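Local atomic coordinates of putative glucose-6-phosphate 1-epimerase (Salmonella typhimurium, PDB entry 2HTA), a protein that probably interconverts the alpha and beta anomers of glucose 6-phosphate and related hexose 6-phosphates, acting as a monomeric sugar-phosphate mutarotase. Residues A[108-111]-A[112-116]; A[35-39]-A[40-44]; A[265-268]-A[269-272]. All coordinates share one frame; numbering follows the deposited sequence.

Contact 1 of 3, residues A[108-111]-A[112-116]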
# COMPACT_ATOMS: atom_id res chain seq x y z
N PRO A 108 -16.17 5.64 -4.36
CA PRO A 108 -15.54 4.41 -3.89
C PRO A 108 -14.89 4.62 -2.52
O PRO A 108 -14.71 5.76 -2.09
CB PRO A 108 -14.47 4.12 -4.98
CG PRO A 108 -14.08 5.50 -5.52
CD PRO A 108 -15.40 6.34 -5.40
N SER A 109 -14.54 3.52 -1.86
CA SER A 109 -13.65 3.54 -0.71
C SER A 109 -12.28 4.13 -1.10
O SER A 109 -11.89 4.06 -2.27
CB SER A 109 -13.44 2.11 -0.21
OG SER A 109 -14.51 1.74 0.67
N HIS A 110 -11.59 4.70 -0.12
CA HIS A 110 -10.13 5.00 -0.25
C HIS A 110 -9.81 6.05 -1.31
O HIS A 110 -8.71 6.02 -1.92
CB HIS A 110 -9.31 3.72 -0.47
CG HIS A 110 -9.52 2.69 0.59
ND1 HIS A 110 -9.54 3.00 1.94
CD2 HIS A 110 -9.75 1.36 0.52
CE1 HIS A 110 -9.76 1.90 2.65
NE2 HIS A 110 -9.89 0.89 1.80
N GLY A 111 -10.73 7.00 -1.52
CA GLY A 111 -10.43 8.16 -2.36
C GLY A 111 -10.49 7.94 -3.85
O GLY A 111 -11.21 7.04 -4.32
N PHE A 112 -9.71 8.71 -4.59
CA PHE A 112 -9.66 8.56 -6.06
C PHE A 112 -8.22 8.56 -6.64
O PHE A 112 -8.02 8.29 -7.82
CB PHE A 112 -10.54 9.62 -6.74
CG PHE A 112 -10.16 11.02 -6.38
CD1 PHE A 112 -10.95 11.73 -5.48
CD2 PHE A 112 -9.02 11.62 -6.91
CE1 PHE A 112 -10.63 13.04 -5.16
CE2 PHE A 112 -8.70 12.95 -6.59
CZ PHE A 112 -9.50 13.65 -5.68
N ALA A 113 -7.23 8.87 -5.80
CA ALA A 113 -5.83 8.91 -6.32
C ALA A 113 -5.34 7.56 -6.87
O ALA A 113 -4.55 7.52 -7.82
CB ALA A 113 -4.91 9.42 -5.23
N ARG A 114 -5.85 6.46 -6.33
CA ARG A 114 -5.41 5.10 -6.74
C ARG A 114 -5.97 4.71 -8.10
O ARG A 114 -5.62 3.67 -8.68
CB ARG A 114 -5.77 4.08 -5.66
CG ARG A 114 -7.31 3.93 -5.39
CD ARG A 114 -7.46 2.97 -4.27
NE ARG A 114 -8.86 2.68 -3.96
CZ ARG A 114 -9.30 1.52 -3.52
NH1 ARG A 114 -8.46 0.49 -3.36
NH2 ARG A 114 -10.62 1.37 -3.26
N ASN A 115 -6.92 5.53 -8.58
CA ASN A 115 -7.60 5.24 -9.86
C ASN A 115 -7.08 6.04 -11.04
O ASN A 115 -7.40 5.72 -12.21
CB ASN A 115 -9.12 5.55 -9.73
CG ASN A 115 -9.78 4.82 -8.58
OD1 ASN A 115 -9.86 5.33 -7.44
ND2 ASN A 115 -10.23 3.60 -8.83
N LEU A 116 -6.23 7.02 -10.79
CA LEU A 116 -5.79 7.96 -11.85
C LEU A 116 -4.32 7.76 -12.22
O LEU A 116 -3.54 7.31 -11.38
CB LEU A 116 -5.99 9.40 -11.35
CG LEU A 116 -7.43 9.78 -11.00
CD1 LEU A 116 -7.39 11.17 -10.33
CD2 LEU A 116 -8.28 9.80 -12.31
O HOH W 1 -6.93 6.76 -3.62
O HOH W 2 -10.85 4.41 -5.10
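One water joins three groups across the bend formed by residues 108-116: it lies 2.7 Å from Asn-115 OD1, is also bonded to Gly-111 O, and accepts the N-H of Arg-114 NE at 2.9 Å. A backbone carbonyl, an amide oxygen and a guanidinium nitrogen are thus tied together without touching directly. A second water does a similar service for the main chain, bonded to His-110 O at 2.6 Å and accepting from Arg-114 N.

The direct polar bond runs from Arg-114 NH2 to Ser-109 O, 3.1 Å long and bent to 137° at the hydrogen. The nitrogen sits above the carbonyl plane, and the oxygen in turn is tilted from the guanidinium plane, a geometry less than ideal on both sides. With CG lodged between the backbone N and the carbonyl carbon (chi1 62°), the arginine reaches back along the loop, its chain extended from CG to NE. His-110 CB lies over one face of the guanidinium, 3.7 Å from Arg-114 NE, while the imidazole is turned nearly perpendicular to that group, the planes 81° apart. Arg-114 NH2 approaches the ring edge at CD2, 3.9 Å away.

Outside the loop, His-110 meets the ring of His-179, an inferred active-site residue, edge to face, and Asn-115 ND2 is bonded to Gly-85 O. The end of Phe-112 leads away from 108-111, its ring edge-to-face with Tyr-145.

Arg-114 is assigned to substrate binding by similarity. The water, Ser-109 O and His-110 CB together limit the swing and rotation of its guanidinium, which is consistent with a positive group held in position for a sugar phosphate.

Contact 2 of 3, residues A[35-39]-A[40-44]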
# COMPACT_ATOMS: atom_id res chain seq x y z
N ARG A 35 9.79 0.83 -18.77
CA ARG A 35 8.34 0.78 -18.89
C ARG A 35 7.83 -0.45 -19.67
O ARG A 35 8.39 -0.84 -20.73
CB ARG A 35 7.77 2.03 -19.53
CG ARG A 35 6.24 1.81 -19.80
CD ARG A 35 5.47 2.99 -20.27
NE ARG A 35 5.82 3.49 -21.61
CZ ARG A 35 5.18 3.24 -22.75
NH1 ARG A 35 4.13 2.42 -22.83
NH2 ARG A 35 5.65 3.83 -23.86
N ARG A 36 6.78 -1.09 -19.14
CA ARG A 36 6.18 -2.26 -19.77
C ARG A 36 4.69 -2.03 -19.68
O ARG A 36 4.25 -1.00 -19.16
CB ARG A 36 6.60 -3.53 -19.01
CG ARG A 36 8.11 -3.49 -18.69
CD ARG A 36 8.70 -4.87 -18.39
NE ARG A 36 10.04 -4.75 -17.82
CZ ARG A 36 10.74 -5.81 -17.44
NH1 ARG A 36 10.21 -7.01 -17.66
NH2 ARG A 36 11.95 -5.68 -16.87
N GLN A 37 3.91 -2.98 -20.19
CA GLN A 37 2.47 -2.81 -20.18
C GLN A 37 1.79 -4.10 -19.90
O GLN A 37 2.14 -5.13 -20.46
CB GLN A 37 1.96 -2.20 -21.52
CG GLN A 37 0.45 -1.81 -21.47
CD GLN A 37 -0.07 -1.19 -22.77
OE1 GLN A 37 0.72 -0.82 -23.64
NE2 GLN A 37 -1.39 -1.07 -22.90
N LEU A 38 0.81 -4.07 -18.99
CA LEU A 38 -0.01 -5.25 -18.76
C LEU A 38 -1.48 -4.85 -18.96
O LEU A 38 -2.00 -3.94 -18.30
CB LEU A 38 0.22 -5.80 -17.38
CG LEU A 38 -0.35 -7.21 -17.06
CD1 LEU A 38 0.06 -8.33 -18.08
CD2 LEU A 38 0.03 -7.56 -15.70
N ASP A 39 -2.13 -5.51 -19.93
CA ASP A 39 -3.51 -5.13 -20.34
C ASP A 39 -3.58 -3.62 -20.59
O ASP A 39 -2.85 -3.11 -21.45
CB ASP A 39 -4.51 -5.64 -19.31
CG ASP A 39 -5.93 -5.81 -19.88
OD1 ASP A 39 -6.14 -5.46 -21.06
OD2 ASP A 39 -6.86 -6.24 -19.14
N ASP A 40 -4.42 -2.89 -19.84
CA ASP A 40 -4.56 -1.45 -20.03
C ASP A 40 -3.39 -0.61 -19.46
O ASP A 40 -3.23 0.55 -19.85
CB ASP A 40 -5.79 -0.91 -19.31
CG ASP A 40 -7.10 -1.23 -20.01
OD1 ASP A 40 -7.08 -1.73 -21.15
OD2 ASP A 40 -8.17 -0.96 -19.39
N LEU A 41 -2.59 -1.15 -18.54
CA LEU A 41 -1.80 -0.28 -17.65
C LEU A 41 -0.31 -0.25 -17.91
O LEU A 41 0.31 -1.31 -18.07
CB LEU A 41 -1.98 -0.71 -16.18
CG LEU A 41 -3.43 -0.74 -15.65
CD1 LEU A 41 -3.49 -1.01 -14.15
CD2 LEU A 41 -4.14 0.58 -15.98
N ASP A 42 0.22 0.96 -17.97
CA ASP A 42 1.63 1.15 -18.10
C ASP A 42 2.28 0.88 -16.74
O ASP A 42 1.78 1.36 -15.73
CB ASP A 42 1.91 2.56 -18.53
CG ASP A 42 1.65 2.73 -20.01
OD1 ASP A 42 1.81 1.74 -20.77
OD2 ASP A 42 1.30 3.85 -20.41
N LEU A 43 3.34 0.05 -16.73
CA LEU A 43 4.07 -0.32 -15.49
C LEU A 43 5.52 0.18 -15.56
O LEU A 43 6.12 0.20 -16.63
CB LEU A 43 4.13 -1.86 -15.30
CG LEU A 43 2.77 -2.56 -15.43
CD1 LEU A 43 2.88 -4.07 -15.14
CD2 LEU A 43 1.75 -1.91 -14.45
N ILE A 44 6.05 0.59 -14.42
CA ILE A 44 7.46 0.90 -14.26
C ILE A 44 8.10 -0.24 -13.47
O ILE A 44 7.69 -0.54 -12.35
CB ILE A 44 7.69 2.26 -13.55
CG1 ILE A 44 6.91 3.41 -14.26
CG2 ILE A 44 9.20 2.50 -13.35
CD1 ILE A 44 7.38 3.73 -15.72
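A tight beta hairpin joins strand 33-38 to strand 41-48, and its two-residue connection is a type II' turn from Leu-38 to Leu-41. Leu-38 and Leu-41 form the closing hydrogen-bonded pair, with Leu-41 N 2.9 Å from Leu-38 O and a matching bond in return. Two positions further on, Arg-36 pairs with Leu-43 in the same way; the bond from Leu-43 N to Arg-36 O is 2.8 Å long and practically straight at 179°.

On the face carrying Arg-35, Gln-37, Asp-42 and Ile-44, a salt bridge runs diagonally between the strands, with Arg-35 NH1 3.2 Å from Asp-42 OD1. The arginine bends at chi3 (67°), which brings NH1 over the carboxylate so that it meets OD1 from above the carboxylate plane. Its NH2 has a second acidic partner, Glu-27, so two acidic residues share the guanidinium. Beside Asp-42, the extended Gln-37 reaches the turn, where NE2 donates to Asp-39 O at 2.9 Å, in the carbonyl plane.

The opposite face carries three leucines and Arg-36, whose NE is bonded to Ser-34 OG. Leu-38 CB packs against Leu-43 CD1 at 3.9 Å, and helix 14-22 covers both leucines through Met-16 and Ile-20. At the turn Asp-39 and Asp-40 lie side by side, their OD1 atoms 3.8 Å apart; a salt bridge from Asp-39 OD2 to Lys-83 probably eases this crowding of charge, and Asp-40 OD2 accepts from Thr-84 N.

A type II' turn closed by a hydrogen-bonded pair is the classic connection of a two-residue beta hairpin, here within an antiparallel sheet.

Contact 3 of 3, residues A[265-268]-A[269-272]. With SO4 (sulfate ion), chain C.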
# COMPACT_ATOMS: atom_id res chain seq x y z
N VAL A 265 -13.68 -15.07 -1.08
CA VAL A 265 -14.48 -15.70 -2.13
C VAL A 265 -15.34 -14.71 -2.90
O VAL A 265 -15.42 -14.78 -4.12
CB VAL A 265 -15.37 -16.88 -1.57
CG1 VAL A 265 -16.37 -17.36 -2.66
CG2 VAL A 265 -14.51 -18.03 -1.07
N SER A 266 -16.00 -13.79 -2.22
CA SER A 266 -16.90 -12.89 -2.94
C SER A 266 -16.22 -11.71 -3.64
O SER A 266 -16.82 -11.10 -4.52
CB SER A 266 -18.05 -12.41 -2.03
OG SER A 266 -17.51 -11.64 -0.97
N MET A 267 -14.97 -11.39 -3.27
CA MET A 267 -14.24 -10.32 -3.94
C MET A 267 -13.72 -10.82 -5.28
O MET A 267 -12.85 -11.67 -5.32
CB MET A 267 -13.09 -9.84 -3.06
CG MET A 267 -13.59 -9.28 -1.74
SD MET A 267 -12.29 -8.91 -0.53
CE MET A 267 -11.34 -7.82 -1.47
N GLY A 268 -14.22 -10.25 -6.37
CA GLY A 268 -13.84 -10.68 -7.70
C GLY A 268 -12.40 -10.40 -8.13
O GLY A 268 -11.89 -11.08 -9.03
N ASP A 269 -11.74 -9.43 -7.51
CA ASP A 269 -10.34 -9.13 -7.85
C ASP A 269 -9.30 -9.87 -6.97
O ASP A 269 -8.10 -9.55 -6.96
CB ASP A 269 -10.13 -7.59 -7.87
CG ASP A 269 -10.42 -6.94 -6.54
OD1 ASP A 269 -10.35 -5.69 -6.50
OD2 ASP A 269 -10.69 -7.66 -5.54
N MET A 270 -9.80 -10.86 -6.24
CA MET A 270 -9.02 -11.71 -5.32
C MET A 270 -9.20 -13.18 -5.67
O MET A 270 -10.29 -13.60 -6.01
CB MET A 270 -9.54 -11.49 -3.87
CG MET A 270 -8.68 -12.11 -2.79
SD MET A 270 -8.81 -11.29 -1.18
CE MET A 270 -8.16 -9.77 -1.84
N PRO A 271 -8.14 -13.99 -5.56
CA PRO A 271 -8.27 -15.42 -5.57
C PRO A 271 -9.12 -15.86 -4.38
O PRO A 271 -9.07 -15.24 -3.29
CB PRO A 271 -6.82 -15.88 -5.36
CG PRO A 271 -6.02 -14.77 -5.84
CD PRO A 271 -6.74 -13.61 -5.33
N ASP A 272 -9.90 -16.93 -4.56
CA ASP A 272 -10.75 -17.43 -3.46
C ASP A 272 -9.95 -17.68 -2.17
O ASP A 272 -10.43 -17.38 -1.05
CB ASP A 272 -11.43 -18.76 -3.88
CG ASP A 272 -12.56 -18.57 -4.83
OD1 ASP A 272 -13.13 -17.46 -4.93
OD2 ASP A 272 -12.92 -19.60 -5.48
S SO4 C . -9.33 -18.60 -8.03
O1 SO4 C . -8.12 -19.07 -7.35
O2 SO4 C . -10.00 -19.82 -8.51
O3 SO4 C . -10.24 -17.95 -7.13
O4 SO4 C . -8.96 -17.75 -9.16
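Past the end of helix 260-266 the chain reverses in a type I beta turn, Met-267 to Met-270, which borders the substrate-binding region inferred for this enzyme. Met-267 is the first residue to leave helical geometry, and its carbonyl oxygen accepts from Met-270 N at 3.3 Å.

The two methionines at the turn's ends lie alongside each other, pointing the same way. Each bends at chi3, in opposite senses (57° for Met-267, -62° for Met-270), and the bends bring their CE methyls together at 3.7 Å. Both also touch Arg-89, a substrate-binding residue by similarity. Asp-269, inside the turn, has its OD2 in a salt bridge with Arg-89 NE, and CB and CE of Met-267 both lie on one side of this oxygen, each 4.1 Å from OD2. The carboxylate therefore probably helps to orient the arginine.

Farther along, Asp-272 folds back on the helix end, its OD1 lying 3.6 Å from Val-265 CA. A sulfate ion, probably from the crystallisation liquor, is held here by Asn-79 ND2 and by the backbone of Asp-272, whose N is 2.8 Å from sulfate O3 with an N-H...O angle of 165°.

All three contacts are local, each within one continuous stretch, yet no two use the same elements. Contact 1 is partly buried and nearest the middle of the molecule, a strandless loop bridged by two waters and by Arg-114. Contact 2, also partly buried, belongs to a five-stranded antiparallel sheet and is held by regular backbone pairing, with a salt bridge on one face and leucine packing on the other. Contact 3 is a surface turn after a helix, with a single backbone bond across it and paired methionines. Contacts 1 and 3 both border the inferred substrate site, one contributing Arg-114 and the other salt-bridged to Arg-89 through Asp-269. Contact 2 holds no site residue.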